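Local coordinates for Dot/Icm T4SS effector (PDB 6VVE), which is a bacterial effector kinase, secreted by the Dot/Icm type IV system, that host inositol hexakisphosphate activates and that binds ADP, at residues V226-Y234 and Y260-D270. Numbering follows the deposited sequence.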
loop_
_atom_site.group_PDB
_atom_site.type_symbol
_atom_site.label_atom_id
_atom_site.label_comp_id
_atom_site.label_asym_id
_atom_site.label_seq_id
_atom_site.Cartn_x
_atom_site.Cartn_y
_atom_site.Cartn_z
ATOM N N VAL A 226 -8.826 9.921 9.712
ATOM C CA VAL A 226 -8.728 9.199 10.978
ATOM C C VAL A 226 -8.740 7.695 10.733
ATOM O O VAL A 226 -7.926 6.946 11.295
ATOM C CB VAL A 226 -9.863 9.626 11.920
ATOM C CG1 VAL A 226 -9.867 8.768 13.177
ATOM C CG2 VAL A 226 -9.719 11.099 12.276
ATOM N N TYR A 227 -9.657 7.231 9.880
ATOM C CA TYR A 227 -9.739 5.800 9.598
ATOM C C TYR A 227 -8.473 5.309 8.897
ATOM O O TYR A 227 -8.006 4.186 9.137
ATOM C CB TYR A 227 -10.965 5.494 8.745
ATOM C CG TYR A 227 -12.297 5.695 9.434
ATOM C CD1 TYR A 227 -12.426 5.560 10.810
ATOM C CD2 TYR A 227 -13.437 5.996 8.701
ATOM C CE1 TYR A 227 -13.642 5.731 11.435
ATOM C CE2 TYR A 227 -14.660 6.165 9.317
ATOM C CZ TYR A 227 -14.761 6.029 10.684
ATOM O OH TYR A 227 -15.990 6.201 11.296
ATOM N N GLY A 228 -7.894 6.144 8.036
ATOM C CA GLY A 228 -6.699 5.735 7.320
ATOM C C GLY A 228 -5.491 5.590 8.224
ATOM O O GLY A 228 -4.723 4.637 8.087
ATOM N N LYS A 229 -5.310 6.526 9.166
ATOM C CA LYS A 229 -4.163 6.458 10.060
ATOM C C LYS A 229 -4.226 5.243 10.980
ATOM O O LYS A 229 -3.178 4.763 11.428
ATOM C CB LYS A 229 -4.063 7.740 10.884
ATOM C CG LYS A 229 -3.550 8.943 10.084
ATOM C CD LYS A 229 -3.053 10.062 10.988
ATOM C CE LYS A 229 -1.720 9.716 11.647
ATOM N NZ LYS A 229 -0.614 9.566 10.656
ATOM N N ASP A 230 -5.429 4.744 11.278
ATOM C CA ASP A 230 -5.611 3.558 12.105
ATOM C C ASP A 230 -5.931 2.325 11.275
ATOM O O ASP A 230 -6.307 1.290 11.830
ATOM C CB ASP A 230 -6.723 3.791 13.138
ATOM C CG ASP A 230 -6.360 4.888 14.143
ATOM O OD1 ASP A 230 -5.156 5.231 14.243
ATOM O OD2 ASP A 230 -7.276 5.405 14.825
ATOM N N GLN A 231 -5.797 2.420 9.954
ATOM C CA GLN A 231 -6.103 1.304 9.067
ATOM C C GLN A 231 -5.418 0.028 9.528
ATOM O O GLN A 231 -6.056 -1.028 9.647
ATOM C CB GLN A 231 -5.663 1.678 7.646
ATOM C CG GLN A 231 -6.150 0.790 6.545
ATOM C CD GLN A 231 -5.782 1.347 5.184
ATOM O OE1 GLN A 231 -4.604 1.445 4.839
ATOM N NE2 GLN A 231 -6.786 1.748 4.425
ATOM N N TRP A 232 -4.111 0.110 9.780
ATOM C CA TRP A 232 -3.337 -1.059 10.183
ATOM C C TRP A 232 -3.975 -1.773 11.369
ATOM O O TRP A 232 -3.941 -3.009 11.456
ATOM C CB TRP A 232 -1.911 -0.628 10.544
ATOM C CG TRP A 232 -1.887 0.293 11.723
ATOM C CD1 TRP A 232 -2.045 1.650 11.707
ATOM C CD2 TRP A 232 -1.707 -0.073 13.094
ATOM N NE1 TRP A 232 -1.978 2.150 12.990
ATOM C CE2 TRP A 232 -1.770 1.109 13.857
ATOM C CE3 TRP A 232 -1.514 -1.287 13.753
ATOM C CZ2 TRP A 232 -1.623 1.110 15.242
ATOM C CZ3 TRP A 232 -1.365 -1.282 15.137
ATOM C CH2 TRP A 232 -1.425 -0.094 15.861
ATOM N N LEU A 233 -4.555 -1.010 12.299
ATOM C CA LEU A 233 -5.142 -1.613 13.491
ATOM C C LEU A 233 -6.398 -2.398 13.148
ATOM O O LEU A 233 -6.642 -3.470 13.730
ATOM C CB LEU A 233 -5.451 -0.527 14.516
ATOM C CG LEU A 233 -5.993 -0.961 15.873
ATOM C CD1 LEU A 233 -4.946 -1.730 16.652
ATOM C CD2 LEU A 233 -6.475 0.261 16.666
ATOM N N TYR A 234 -7.207 -1.884 12.211
ATOM C CA TYR A 234 -8.434 -2.583 11.837
ATOM C C TYR A 234 -8.121 -3.939 11.211
ATOM O O TYR A 234 -8.776 -4.946 11.519
ATOM C CB TYR A 234 -9.250 -1.750 10.850
ATOM C CG TYR A 234 -9.514 -0.316 11.252
ATOM C CD1 TYR A 234 -9.427 0.095 12.578
ATOM C CD2 TYR A 234 -9.886 0.626 10.298
ATOM C CE1 TYR A 234 -9.665 1.404 12.936
ATOM C CE2 TYR A 234 -10.147 1.939 10.648
ATOM C CZ TYR A 234 -10.020 2.327 11.963
ATOM O OH TYR A 234 -10.264 3.636 12.292
ATOM N N TYR A 260 -13.423 7.594 18.963
ATOM C CA TYR A 260 -13.504 8.559 17.868
ATOM C C TYR A 260 -14.599 9.586 18.140
ATOM O O TYR A 260 -14.399 10.795 17.965
ATOM C CB TYR A 260 -13.780 7.839 16.544
ATOM C CG TYR A 260 -12.663 6.943 16.045
ATOM C CD1 TYR A 260 -11.330 7.263 16.269
ATOM C CD2 TYR A 260 -12.945 5.790 15.346
ATOM C CE1 TYR A 260 -10.313 6.445 15.813
ATOM C CE2 TYR A 260 -11.930 4.959 14.875
ATOM C CZ TYR A 260 -10.617 5.299 15.115
ATOM O OH TYR A 260 -9.615 4.476 14.657
ATOM N N GLU A 261 -15.772 9.118 18.574
ATOM C CA GLU A 261 -16.891 10.026 18.796
ATOM C C GLU A 261 -16.560 11.068 19.849
ATOM O O GLU A 261 -17.084 12.189 19.798
ATOM C CB GLU A 261 -18.134 9.238 19.206
ATOM C CG GLU A 261 -18.640 8.279 18.133
ATOM C CD GLU A 261 -19.747 7.369 18.633
ATOM O OE1 GLU A 261 -20.273 7.622 19.740
ATOM O OE2 GLU A 261 -20.088 6.397 17.921
ATOM N N ASN A 262 -15.697 10.724 20.810
ATOM C CA ASN A 262 -15.392 11.616 21.926
ATOM C C ASN A 262 -14.008 12.239 21.837
ATOM O O ASN A 262 -13.662 13.064 22.688
ATOM C CB ASN A 262 -15.537 10.865 23.253
ATOM C CG ASN A 262 -16.982 10.516 23.567
ATOM O OD1 ASN A 262 -17.731 11.345 24.076
ATOM N ND2 ASN A 262 -17.380 9.287 23.249
ATOM N N ASN A 263 -13.210 11.879 20.827
ATOM C CA ASN A 263 -11.896 12.498 20.571
ATOM C C ASN A 263 -11.879 12.880 19.088
ATOM O O ASN A 263 -11.315 12.159 18.257
ATOM C CB ASN A 263 -10.754 11.555 20.935
ATOM C CG ASN A 263 -10.794 11.123 22.397
ATOM O OD1 ASN A 263 -10.142 11.723 23.255
ATOM N ND2 ASN A 263 -11.566 10.077 22.687
ATOM N N ARG A 264 -12.521 14.001 18.759
ATOM C CA ARG A 264 -12.754 14.347 17.364
ATOM C C ARG A 264 -11.451 14.685 16.649
ATOM O O ARG A 264 -10.562 15.326 17.214
ATOM C CB ARG A 264 -13.715 15.531 17.262
ATOM C CG ARG A 264 -15.137 15.235 17.700
ATOM C CD ARG A 264 -16.048 16.421 17.409
ATOM N NE ARG A 264 -17.422 16.190 17.852
ATOM C CZ ARG A 264 -18.410 17.072 17.719
ATOM N NH1 ARG A 264 -18.181 18.250 17.152
ATOM N NH2 ARG A 264 -19.628 16.775 18.155
ATOM N N ASP A 265 -11.361 14.273 15.384
ATOM C CA ASP A 265 -10.220 14.589 14.524
ATOM C C ASP A 265 -8.911 14.082 15.125
ATOM O O ASP A 265 -7.870 14.735 15.033
ATOM C CB ASP A 265 -10.143 16.092 14.247
ATOM C CG ASP A 265 -11.331 16.597 13.447
ATOM O OD1 ASP A 265 -11.775 15.872 12.534
ATOM O OD2 ASP A 265 -11.830 17.699 13.742
ATOM N N GLU A 266 -8.965 12.909 15.745
ATOM C CA GLU A 266 -7.792 12.282 16.330
ATOM C C GLU A 266 -7.821 10.789 16.036
ATOM O O GLU A 266 -8.890 10.168 15.975
ATOM C CB GLU A 266 -7.719 12.504 17.846
ATOM C CG GLU A 266 -7.336 13.919 18.245
ATOM C CD GLU A 266 -7.159 14.073 19.741
ATOM O OE1 GLU A 266 -7.714 13.251 20.497
ATOM O OE2 GLU A 266 -6.460 15.020 20.163
ATOM N N SER A 267 -6.633 10.217 15.864
ATOM C CA SER A 267 -6.467 8.798 15.598
ATOM C C SER A 267 -5.797 8.129 16.791
ATOM O O SER A 267 -5.068 8.768 17.556
ATOM C CB SER A 267 -5.629 8.570 14.339
ATOM O OG SER A 267 -4.318 9.114 14.481
ATOM N N LEU A 268 -6.063 6.832 16.950
ATOM C CA LEU A 268 -5.446 6.084 18.032
ATOM C C LEU A 268 -3.935 6.030 17.875
ATOM O O LEU A 268 -3.206 6.036 18.876
ATOM C CB LEU A 268 -6.020 4.671 18.089
ATOM C CG LEU A 268 -7.523 4.576 18.339
ATOM C CD1 LEU A 268 -8.017 3.157 18.116
ATOM C CD2 LEU A 268 -7.859 5.035 19.747
ATOM N N SER A 269 -3.446 5.992 16.631
ATOM C CA SER A 269 -2.008 5.873 16.402
ATOM C C SER A 269 -1.252 7.105 16.880
ATOM O O SER A 269 -0.092 6.993 17.296
ATOM C CB SER A 269 -1.735 5.621 14.917
ATOM O OG SER A 269 -2.360 4.415 14.492
ATOM N N ASP A 270 -1.883 8.277 16.838
ATOM C CA ASP A 270 -1.275 9.494 17.359
ATOM C C ASP A 270 -1.275 9.547 18.882
ATOM O O ASP A 270 -0.787 10.533 19.452
ATOM C CB ASP A 270 -1.998 10.726 16.812
ATOM C CG ASP A 270 -1.780 10.923 15.322
ATOM O OD1 ASP A 270 -0.664 10.642 14.837
ATOM O OD2 ASP A 270 -2.732 11.361 14.636
HETATM O O HOH W 1 0.955 10.087 13.068
#
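Asp-230 and Tyr-260 both set CG beside the backbone N (chi1 -65° and -67°). Their side chains approach from opposite directions, and Asp-230 OD2 lies at the edge of the Tyr-260 ring, in its plane. The carboxylate and the phenol ring are nearly coplanar. Tyr-260 OH donates to the anti lone pair of Asp-230 OD2 at 2.5 Å. The syn lone pair of Asp-230 OD2 accepts the backbone N-H of Leu-268 (N to OD2 2.8 Å). Asp-230 OD1 accepts from the backbone N of Ser-269 at 3.0 Å, on its syn side but 28° out of plane. Backbone N-H groups and a phenol thus grip both oxygens of this buried carboxylate, which probably favours its charged form. Tyr-234 OH donates to Tyr-260 OH at 2.6 Å and extends the chain of bonds. Trp-232 NE1 reaches Ser-269 OG at 2.7 Å, in the indole plane. Val-226 CG1 sits over one face of the Tyr-260 ring. Tyr-227 turns its edge to the face of Tyr-260 in an offset edge-to-face pair. Leu-233 CD2 packs on Leu-268 CD1. Lys-229 NZ bonds Asn-173 O, and also bonds weakly to a water that donates to Asp-270 OD1. A buried aspartate bonded by a phenol and two backbone N-H groups thus joins the end of helix 253-262 and its following loop to the junction of helices 219-229 and 231-239, probably in the kinase's helical C-terminal lobe.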